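Beta-galactosidase (Geobacillus stearothermophilus, PDB 4OIF) probably hydrolyses terminal non-reducing beta-D-galactose residues from beta-D-galactosides, as a trimeric, zinc-containing family 42 glycoside hydrolase. Local coordinates at residues N381-S385 with R386-E390; K335-R338 with P339-F343; E239-P242 with L243-T247; D24-L27 with D28-D31. All coordinates share one frame; numbering follows the deposited sequence.

Contact 1: residues N381-S385 with R386-E390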
loop_
_atom_site.group_PDB
_atom_site.type_symbol
_atom_site.label_atom_id
_atom_site.label_comp_id
_atom_site.label_asym_id
_atom_site.label_seq_id
_atom_site.Cartn_x
_atom_site.Cartn_y
_atom_site.Cartn_z
ATOM N N ASN A 381 -29.515 25.985 7.991
ATOM C CA ASN A 381 -30.971 25.873 8.009
ATOM C C ASN A 381 -31.630 26.889 7.070
ATOM O O ASN A 381 -32.721 27.384 7.328
ATOM C CB ASN A 381 -31.480 26.033 9.447
ATOM C CG ASN A 381 -32.952 25.696 9.597
ATOM O OD1 ASN A 381 -33.374 24.557 9.369
ATOM N ND2 ASN A 381 -33.740 26.690 10.005
ATOM N N ARG A 382 -30.955 27.180 5.965
ATOM C CA ARG A 382 -31.422 28.196 5.018
ATOM C C ARG A 382 -32.150 27.612 3.806
ATOM O O ARG A 382 -31.816 26.526 3.332
ATOM C CB ARG A 382 -30.245 29.042 4.540
ATOM C CG ARG A 382 -29.638 29.932 5.612
ATOM C CD ARG A 382 -28.785 31.044 4.986
ATOM N NE ARG A 382 -28.881 32.295 5.739
ATOM C CZ ARG A 382 -29.735 33.280 5.455
ATOM N NH1 ARG A 382 -30.566 33.166 4.428
ATOM N NH2 ARG A 382 -29.760 34.383 6.197
ATOM N N THR A 383 -33.148 28.335 3.312
ATOM C CA THR A 383 -33.863 27.942 2.101
ATOM C C THR A 383 -33.219 28.675 0.936
ATOM O O THR A 383 -33.361 28.317 -0.229
ATOM C CB THR A 383 -35.354 28.286 2.191
ATOM O OG1 THR A 383 -35.498 29.700 2.351
ATOM C CG2 THR A 383 -35.975 27.594 3.382
ATOM N N ASP A 384 -32.512 29.724 1.314
ATOM C CA ASP A 384 -31.678 30.553 0.466
ATOM C C ASP A 384 -30.546 29.784 -0.241
ATOM O O ASP A 384 -29.923 30.285 -1.171
ATOM C CB ASP A 384 -31.100 31.657 1.357
ATOM C CG ASP A 384 -30.537 32.788 0.583
ATOM O OD1 ASP A 384 -30.827 32.860 -0.626
ATOM O OD2 ASP A 384 -29.808 33.606 1.189
ATOM N N SER A 385 -30.281 28.567 0.219
ATOM C CA SER A 385 -29.210 27.728 -0.312
ATOM C C SER A 385 -29.425 27.289 -1.758
ATOM O O SER A 385 -30.544 26.939 -2.145
ATOM C CB SER A 385 -29.053 26.490 0.575
ATOM O OG SER A 385 -28.604 25.372 -0.173
ATOM N N ARG A 386 -28.352 27.273 -2.550
ATOM C CA ARG A 386 -28.466 26.826 -3.940
ATOM C C ARG A 386 -28.887 25.358 -3.999
ATOM O O ARG A 386 -29.619 24.945 -4.908
ATOM C CB ARG A 386 -27.160 27.047 -4.713
ATOM C CG ARG A 386 -25.986 26.123 -4.391
ATOM C CD ARG A 386 -24.846 26.454 -5.351
ATOM N NE ARG A 386 -23.657 25.606 -5.245
ATOM C CZ ARG A 386 -23.422 24.533 -5.999
ATOM N NH1 ARG A 386 -24.309 24.137 -6.900
ATOM N NH2 ARG A 386 -22.302 23.839 -5.840
ATOM N N VAL A 387 -28.446 24.588 -3.012
ATOM C CA VAL A 387 -28.801 23.186 -2.932
ATOM C C VAL A 387 -30.288 23.048 -2.650
ATOM O O VAL A 387 -30.988 22.290 -3.340
ATOM C CB VAL A 387 -27.974 22.442 -1.854
ATOM C CG1 VAL A 387 -28.366 20.982 -1.805
ATOM C CG2 VAL A 387 -26.502 22.538 -2.178
ATOM N N PHE A 388 -30.774 23.793 -1.656
ATOM C CA PHE A 388 -32.197 23.761 -1.308
ATOM C C PHE A 388 -33.050 24.154 -2.508
ATOM O O PHE A 388 -34.055 23.502 -2.815
ATOM C CB PHE A 388 -32.512 24.684 -0.123
ATOM C CG PHE A 388 -33.919 24.522 0.412
ATOM C CD1 PHE A 388 -34.972 25.263 -0.116
ATOM C CD2 PHE A 388 -34.186 23.614 1.432
ATOM C CE1 PHE A 388 -36.261 25.106 0.362
ATOM C CE2 PHE A 388 -35.476 23.447 1.921
ATOM C CZ PHE A 388 -36.517 24.195 1.384
ATOM N N GLN A 389 -32.635 25.212 -3.195
ATOM C CA GLN A 389 -33.393 25.709 -4.329
ATOM C C GLN A 389 -33.396 24.705 -5.475
ATOM O O GLN A 389 -34.438 24.473 -6.085
ATOM C CB GLN A 389 -32.854 27.071 -4.788
ATOM C CG GLN A 389 -33.181 28.225 -3.825
ATOM C CD GLN A 389 -34.666 28.279 -3.434
ATOM O OE1 GLN A 389 -35.558 28.171 -4.285
ATOM N NE2 GLN A 389 -34.931 28.448 -2.138
ATOM N N GLU A 390 -32.266 24.074 -5.771
ATOM C CA GLU A 390 -32.304 23.151 -6.897
ATOM C C GLU A 390 -33.119 21.905 -6.538
ATOM O O GLU A 390 -33.817 21.347 -7.398
ATOM C CB GLU A 390 -30.903 22.764 -7.379
ATOM C CG GLU A 390 -30.982 21.933 -8.663
ATOM C CD GLU A 390 -29.725 21.986 -9.520
ATOM O OE1 GLU A 390 -28.893 22.907 -9.328
ATOM O OE2 GLU A 390 -29.583 21.096 -10.392
#
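S385 and Q389 tie the loop to the first turn of helix 386-399. S385 is the N-cap. Its OG accepts from F388 N at 3.1 Å, and the N-H points almost straight at it (169°). A weak, bent bond from V387 N reaches the same OG, so one hydroxyl oxygen takes up two amides of the first turn. The first helical backbone bond runs from Q389 N to S385 O, 2.9 Å. Q389 also folds its side chain back, bent at chi2 (-50°), and its NE2 donates to T383 O. That bond is modelled very short, so its exact length is doubtful. Beyond these bonds lies the packing of F388. T383 CA sits 3.6 Å above one face of the F388 ring, offset toward the rim, in a CH-pi contact. L42 of helix 30-42 and V376 also touch the ring. An alanine in place of F388 would probably open a gap between T383, L42 and V376. R386 NH2 makes a salt bridge with E531 of a second subunit, and R386 NH1 bonds K337 O. At the end of the T383 side chain, CG2 rests 3.9 Å from F388 CE1.

Contact 2: residues K335-R338 with P339-F343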
loop_
_atom_site.group_PDB
_atom_site.type_symbol
_atom_site.label_atom_id
_atom_site.label_comp_id
_atom_site.label_asym_id
_atom_site.label_seq_id
_atom_site.Cartn_x
_atom_site.Cartn_y
_atom_site.Cartn_z
ATOM N N LYS A 335 -16.372 16.815 -4.022
ATOM C CA LYS A 335 -16.834 17.926 -4.833
ATOM C C LYS A 335 -18.357 17.880 -4.945
ATOM O O LYS A 335 -18.946 16.810 -5.122
ATOM C CB LYS A 335 -16.185 17.873 -6.213
ATOM C CG LYS A 335 -16.195 19.162 -7.002
ATOM C CD LYS A 335 -15.414 18.974 -8.294
ATOM C CE LYS A 335 -15.403 20.215 -9.139
ATOM N NZ LYS A 335 -14.732 19.902 -10.422
ATOM N N ALA A 336 -18.982 19.048 -4.831
ATOM C CA ALA A 336 -20.427 19.168 -4.951
ATOM C C ALA A 336 -20.865 19.319 -6.400
ATOM O O ALA A 336 -20.103 19.783 -7.257
ATOM C CB ALA A 336 -20.930 20.348 -4.127
ATOM N N LYS A 337 -22.105 18.910 -6.659
ATOM C CA LYS A 337 -22.744 19.124 -7.945
ATOM C C LYS A 337 -22.754 20.603 -8.324
ATOM O O LYS A 337 -23.082 21.468 -7.503
ATOM C CB LYS A 337 -24.174 18.590 -7.920
ATOM C CG LYS A 337 -24.281 17.082 -7.893
ATOM C CD LYS A 337 -25.713 16.647 -7.619
ATOM C CE LYS A 337 -25.932 15.191 -8.008
ATOM N NZ LYS A 337 -27.231 14.670 -7.510
ATOM N N ARG A 338 -22.385 20.888 -9.568
ATOM C CA ARG A 338 -22.498 22.234 -10.123
ATOM C C ARG A 338 -23.961 22.567 -10.343
ATOM O O ARG A 338 -24.765 21.660 -10.516
ATOM C CB ARG A 338 -21.723 22.345 -11.440
ATOM C CG ARG A 338 -20.336 22.903 -11.265
ATOM C CD ARG A 338 -19.507 22.032 -10.340
ATOM N NE ARG A 338 -18.233 22.670 -10.054
ATOM C CZ ARG A 338 -17.764 22.904 -8.836
ATOM N NH1 ARG A 338 -18.449 22.523 -7.766
ATOM N NH2 ARG A 338 -16.591 23.504 -8.700
ATOM N N PRO A 339 -24.310 23.866 -10.329
ATOM C CA PRO A 339 -25.689 24.289 -10.621
ATOM C C PRO A 339 -26.233 23.562 -11.846
ATOM O O PRO A 339 -25.508 23.449 -12.837
ATOM C CB PRO A 339 -25.546 25.785 -10.898
ATOM C CG PRO A 339 -24.354 26.196 -10.072
ATOM C CD PRO A 339 -23.418 25.014 -10.077
ATOM N N GLY A 340 -27.456 23.046 -11.764
ATOM C CA GLY A 340 -28.064 22.346 -12.878
ATOM C C GLY A 340 -27.819 20.841 -12.910
ATOM O O GLY A 340 -28.628 20.082 -13.458
ATOM N N MET A 341 -26.708 20.403 -12.324
ATOM C CA MET A 341 -26.327 19.005 -12.407
ATOM C C MET A 341 -27.256 18.127 -11.571
ATOM O O MET A 341 -27.524 16.968 -11.924
ATOM C CB MET A 341 -24.873 18.823 -11.966
ATOM C CG MET A 341 -24.445 17.373 -11.815
ATOM S SD MET A 341 -24.624 16.410 -13.327
ATOM C CE MET A 341 -23.494 17.271 -14.384
ATOM N N HIS A 342 -27.750 18.669 -10.460
ATOM C CA HIS A 342 -28.652 17.890 -9.633
ATOM C C HIS A 342 -29.959 17.644 -10.374
ATOM O O HIS A 342 -30.451 16.503 -10.446
ATOM C CB HIS A 342 -28.931 18.565 -8.296
ATOM C CG HIS A 342 -29.865 17.774 -7.441
ATOM N ND1 HIS A 342 -29.627 16.458 -7.115
ATOM C CD2 HIS A 342 -31.064 18.085 -6.896
ATOM C CE1 HIS A 342 -30.623 16.001 -6.380
ATOM N NE2 HIS A 342 -31.512 16.967 -6.238
ATOM N N PHE A 343 -30.511 18.712 -10.939
ATOM C CA PHE A 343 -31.727 18.588 -11.738
ATOM C C PHE A 343 -31.546 17.538 -12.860
ATOM O O PHE A 343 -32.366 16.604 -13.034
ATOM C CB PHE A 343 -32.135 19.951 -12.322
ATOM C CG PHE A 343 -33.504 19.945 -12.907
ATOM C CD1 PHE A 343 -34.606 20.203 -12.117
ATOM C CD2 PHE A 343 -33.703 19.597 -14.236
ATOM C CE1 PHE A 343 -35.882 20.139 -12.645
ATOM C CE2 PHE A 343 -34.971 19.541 -14.770
ATOM C CZ PHE A 343 -36.063 19.810 -13.970
HETATM O O HOH W 1 -26.770 21.034 -8.920
#
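The H342 ring meets K337 at its edge. K337 NZ donates to H342 ND1 at 3.0 Å and lies only 5° out of the ring plane. Around this pair, H342 NE2 bonds Y359 OH, while T324 O and S345 OG also bind K337 NZ, so both ring nitrogens are engaged. The R338 guanidinium carries K335 CE on one face, 3.5 Å above the plane and over its centre. R338 NH2 forms salt bridges with D533 and D573 of a second subunit. K337 reaches the imidazole because its chain is extended beyond CG. On the way K337 CG passes M341 CG at 3.9 Å, the two side chains crossing at about a right angle, and K337 CD lies against H342 CB. The backbone turns into helix 341-351 with G340 as N-cap. R338 O accepts from M341 N at 2.9 Å. A water donates to R338 O and accepts from H342 N, 3.0 Å away, bridging the start of the helix. The segments lie in the loop after barrel strand 319-322 and on the start of helix 341-351, which packs beside helix 386-399, where E390 binds G340 N and F343 N and R386 touches P339.

Contact 3: residues E239-P242 with L243-T247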
loop_
_atom_site.group_PDB
_atom_site.type_symbol
_atom_site.label_atom_id
_atom_site.label_comp_id
_atom_site.label_asym_id
_atom_site.label_seq_id
_atom_site.Cartn_x
_atom_site.Cartn_y
_atom_site.Cartn_z
ATOM N N GLU A 239 -36.277 -11.131 9.040
ATOM C CA GLU A 239 -36.707 -9.765 9.353
ATOM C C GLU A 239 -38.157 -9.538 8.941
ATOM O O GLU A 239 -38.941 -8.990 9.705
ATOM C CB GLU A 239 -35.830 -8.717 8.655
ATOM C CG GLU A 239 -34.532 -8.374 9.357
ATOM C CD GLU A 239 -34.202 -6.895 9.259
ATOM O OE1 GLU A 239 -33.149 -6.541 8.691
ATOM O OE2 GLU A 239 -35.012 -6.079 9.739
ATOM N N ILE A 240 -38.511 -9.952 7.730
ATOM C CA ILE A 240 -39.780 -9.528 7.170
ATOM C C ILE A 240 -40.958 -10.410 7.533
ATOM O O ILE A 240 -42.083 -10.087 7.159
ATOM C CB ILE A 240 -39.727 -9.452 5.655
ATOM C CG1 ILE A 240 -39.588 -10.862 5.071
ATOM C CG2 ILE A 240 -38.602 -8.512 5.211
ATOM C CD1 ILE A 240 -39.673 -10.930 3.548
ATOM N N VAL A 241 -40.728 -11.520 8.232
ATOM C CA VAL A 241 -41.890 -12.321 8.660
ATOM C C VAL A 241 -43.097 -11.497 9.213
ATOM O O VAL A 241 -44.225 -11.614 8.699
ATOM C CB VAL A 241 -41.484 -13.380 9.705
ATOM C CG1 VAL A 241 -42.722 -13.927 10.414
ATOM C CG2 VAL A 241 -40.714 -14.495 9.029
ATOM N N PRO A 242 -42.868 -10.634 10.223
ATOM C CA PRO A 242 -44.034 -9.907 10.755
ATOM C C PRO A 242 -44.546 -8.832 9.803
ATOM O O PRO A 242 -45.701 -8.413 9.874
ATOM C CB PRO A 242 -43.494 -9.269 12.033
ATOM C CG PRO A 242 -42.041 -9.056 11.744
ATOM C CD PRO A 242 -41.620 -10.243 10.907
ATOM N N LEU A 243 -43.678 -8.376 8.917
ATOM C CA LEU A 243 -44.093 -7.408 7.926
ATOM C C LEU A 243 -45.093 -8.062 6.972
ATOM O O LEU A 243 -46.068 -7.445 6.563
ATOM C CB LEU A 243 -42.879 -6.855 7.177
ATOM C CG LEU A 243 -42.150 -5.654 7.782
ATOM C CD1 LEU A 243 -41.904 -5.778 9.281
ATOM C CD2 LEU A 243 -40.842 -5.437 7.045
ATOM N N ARG A 244 -44.866 -9.321 6.632
ATOM C CA ARG A 244 -45.810 -10.021 5.769
ATOM C C ARG A 244 -47.082 -10.355 6.527
ATOM O O ARG A 244 -48.185 -10.226 5.984
ATOM C CB ARG A 244 -45.208 -11.300 5.202
ATOM C CG ARG A 244 -44.054 -11.080 4.236
ATOM C CD ARG A 244 -44.434 -10.137 3.111
ATOM N NE ARG A 244 -43.594 -10.350 1.932
ATOM C CZ ARG A 244 -43.524 -9.512 0.905
ATOM N NH1 ARG A 244 -44.234 -8.385 0.898
ATOM N NH2 ARG A 244 -42.726 -9.795 -0.110
ATOM N N GLU A 245 -46.934 -10.800 7.776
ATOM C CA GLU A 245 -48.126 -11.142 8.548
ATOM C C GLU A 245 -49.044 -9.939 8.733
ATOM O O GLU A 245 -50.236 -10.001 8.450
ATOM C CB GLU A 245 -47.758 -11.696 9.923
ATOM C CG GLU A 245 -47.235 -13.114 9.917
ATOM C CD GLU A 245 -46.910 -13.616 11.315
ATOM O OE1 GLU A 245 -47.393 -13.007 12.308
ATOM O OE2 GLU A 245 -46.166 -14.620 11.409
ATOM N N LEU A 246 -48.475 -8.841 9.210
ATOM C CA LEU A 246 -49.277 -7.726 9.669
ATOM C C LEU A 246 -49.545 -6.697 8.582
ATOM O O LEU A 246 -50.536 -5.977 8.642
ATOM C CB LEU A 246 -48.598 -7.066 10.868
ATOM C CG LEU A 246 -48.402 -8.025 12.048
ATOM C CD1 LEU A 246 -47.751 -7.317 13.202
ATOM C CD2 LEU A 246 -49.726 -8.601 12.489
ATOM N N THR A 247 -48.673 -6.616 7.586
ATOM C CA THR A 247 -48.838 -5.596 6.554
ATOM C C THR A 247 -48.576 -6.119 5.136
ATOM O O THR A 247 -47.734 -5.584 4.415
ATOM C CB THR A 247 -47.908 -4.376 6.830
ATOM O OG1 THR A 247 -46.536 -4.797 6.967
ATOM C CG2 THR A 247 -48.340 -3.646 8.095
#
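R244 lies along the turn formed by I240 and V241. Its CB is 3.6 Å from V241 O. CG stands beside the backbone N (chi1 -66°) and meets I240 O at 3.7 Å. The chain then bends at chi2, which carries NE past I240 CD1, 4.3 Å away. At the tip, NH1 makes a salt bridge with D279. The backbone here is the last part of helix 218-246, in the TIM-barrel domain, and P242 kinks it. Proline has no N-H, so the N of P242 gives no bond to the turn before. The i to i+4 bonds carry on across the kink: R244 N donates to I240 O almost along the C=O axis, E245 N to V241 O, and L246 N to P242 O. I240 CG2 and L243 CD2 touch at 4.2 Å, and both side chains rest on I252 of strand 252-259. P242 and V241 touch Q134 of helix 127-144. The helix ends at L246; just beyond it L243 O accepts twice, from T247 N and from T247 OG1. The bond from T247 OG1 to L243 O is 2.7 Å long and falls on a lone pair in the carbonyl plane. W153 NE1 also bonds this OG1.

Contact 4: residues D24-L27 with D28-D31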
loop_
_atom_site.group_PDB
_atom_site.type_symbol
_atom_site.label_atom_id
_atom_site.label_comp_id
_atom_site.label_asym_id
_atom_site.label_seq_id
_atom_site.Cartn_x
_atom_site.Cartn_y
_atom_site.Cartn_z
ATOM N N ASP A 24 -34.774 11.616 15.035
ATOM C CA ASP A 24 -34.293 10.981 16.258
ATOM C C ASP A 24 -32.956 11.587 16.713
ATOM O O ASP A 24 -32.540 11.413 17.857
ATOM C CB ASP A 24 -34.177 9.452 16.069
ATOM C CG ASP A 24 -33.527 9.054 14.735
ATOM O OD1 ASP A 24 -33.935 9.568 13.661
ATOM O OD2 ASP A 24 -32.597 8.218 14.762
ATOM N N GLN A 25 -32.293 12.319 15.822
ATOM C CA GLN A 25 -31.077 13.035 16.193
ATOM C C GLN A 25 -31.357 14.456 16.675
ATOM O O GLN A 25 -30.436 15.185 17.042
ATOM C CB GLN A 25 -30.115 13.089 15.021
ATOM C CG GLN A 25 -29.732 11.742 14.480
ATOM C CD GLN A 25 -28.970 11.864 13.180
ATOM O OE1 GLN A 25 -28.367 12.903 12.901
ATOM N NE2 GLN A 25 -29.011 10.814 12.366
ATOM N N TRP A 26 -32.626 14.844 16.673
ATOM C CA TRP A 26 -33.006 16.215 16.996
ATOM C C TRP A 26 -34.171 16.296 17.988
ATOM O O TRP A 26 -34.914 17.278 17.997
ATOM C CB TRP A 26 -33.376 16.968 15.714
ATOM C CG TRP A 26 -32.282 17.024 14.700
ATOM C CD1 TRP A 26 -32.046 16.129 13.699
ATOM C CD2 TRP A 26 -31.277 18.036 14.580
ATOM N NE1 TRP A 26 -30.957 16.518 12.962
ATOM C CE2 TRP A 26 -30.463 17.685 13.479
ATOM C CE3 TRP A 26 -30.984 19.205 15.294
ATOM C CZ2 TRP A 26 -29.371 18.463 13.072
ATOM C CZ3 TRP A 26 -29.905 19.979 14.891
ATOM C CH2 TRP A 26 -29.108 19.603 13.790
ATOM N N LEU A 27 -34.330 15.273 18.822
ATOM C CA LEU A 27 -35.488 15.197 19.717
ATOM C C LEU A 27 -35.462 16.271 20.808
ATOM O O LEU A 27 -36.489 16.600 21.397
ATOM C CB LEU A 27 -35.569 13.801 20.342
ATOM C CG LEU A 27 -35.852 12.688 19.322
ATOM C CD1 LEU A 27 -35.982 11.332 20.012
ATOM C CD2 LEU A 27 -37.099 13.015 18.471
ATOM N N ASP A 28 -34.289 16.833 21.064
ATOM C CA ASP A 28 -34.169 17.934 22.012
ATOM C C ASP A 28 -34.297 19.294 21.312
ATOM O O ASP A 28 -34.055 20.344 21.913
ATOM C CB ASP A 28 -32.835 17.841 22.755
ATOM C CG ASP A 28 -31.634 17.888 21.809
ATOM O OD1 ASP A 28 -31.761 17.400 20.658
ATOM O OD2 ASP A 28 -30.567 18.415 22.212
ATOM N N ARG A 29 -34.684 19.275 20.042
ATOM C CA ARG A 29 -34.822 20.512 19.276
ATOM C C ARG A 29 -36.171 20.614 18.571
ATOM O O ARG A 29 -36.243 20.461 17.348
ATOM C CB ARG A 29 -33.701 20.625 18.242
ATOM C CG ARG A 29 -32.318 20.695 18.832
ATOM C CD ARG A 29 -32.134 21.971 19.612
ATOM N NE ARG A 29 -32.389 23.142 18.780
ATOM C CZ ARG A 29 -31.438 23.792 18.120
ATOM N NH1 ARG A 29 -30.184 23.374 18.205
ATOM N NH2 ARG A 29 -31.733 24.851 17.381
ATOM N N PRO A 30 -37.243 20.877 19.330
ATOM C CA PRO A 30 -38.549 21.016 18.674
ATOM C C PRO A 30 -38.563 22.139 17.635
ATOM O O PRO A 30 -39.358 22.080 16.696
ATOM C CB PRO A 30 -39.510 21.312 19.839
ATOM C CG PRO A 30 -38.639 21.701 20.993
ATOM C CD PRO A 30 -37.343 20.978 20.795
ATOM N N ASP A 31 -37.680 23.122 17.781
ATOM C CA ASP A 31 -37.585 24.181 16.787
ATOM C C ASP A 31 -37.142 23.623 15.431
ATOM O O ASP A 31 -37.720 23.961 14.396
ATOM C CB ASP A 31 -36.632 25.274 17.257
ATOM C CG ASP A 31 -35.244 24.762 17.509
ATOM O OD1 ASP A 31 -35.114 23.637 18.022
ATOM O OD2 ASP A 31 -34.277 25.476 17.172
#
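W26 to R29 is a type I beta turn, closed by R29 N donating to W26 O at 2.9 Å. The donor stands well over the carbonyl plane, 56° from it. D24 and Q25, just before, are in a 3-10 segment. R29 is the N-cap of helix 30-42, and P30 opens the first turn. CG of D28 is tucked over its own backbone (chi1 59°). This folds D28 OD1 back over the turn, 3.8 Å from L27 N, though no bond forms. R29 CG meets the W26 indole at its edge, near the ring plane, 4.1 Å from W26 CE3. The R29 chain bends twice, at chi2 and chi3, and brings the guanidinium side-on to D31. R29 NE bonds D31 OD1 at 2.9 Å and R29 NH2 bonds D31 OD2 at 2.6 Å, each on a syn lone pair. An alanine at R29 would probably leave the D31 carboxylate without its charged mate and take away the CG packing at the CE3 edge of W26. W192 of a second subunit meets W26 edge-to-face and bonds Q25 OE1 through NE1. The turn is the last part of the loop from strand 16-21 to helix 30-42. W26 packs on I32 and L33 of that helix, and L27 touches W69 of helix 68-79.

All four contacts belong to the TIM-barrel domain. Along the chain the order is contact 4, contact 3, contact 2, contact 1, and none interleaves with another. Contacts 1 and 2 are neighbours, with centres about 13 Å apart, and they touch where E390 of helix 386-399 reaches the start of helix 341-351. Contact 4 has its centre about 21 Å from that of contact 1, and helix 30-42, which it opens, also packs against contact 1. Contact 3 stands apart, its centre about 30 Å or more from the others. Contacts 1, 2 and 4 start helices and meet the second subunit, so they join the barrel to the trimer interface; contact 3 ends a helix and touches no other chain.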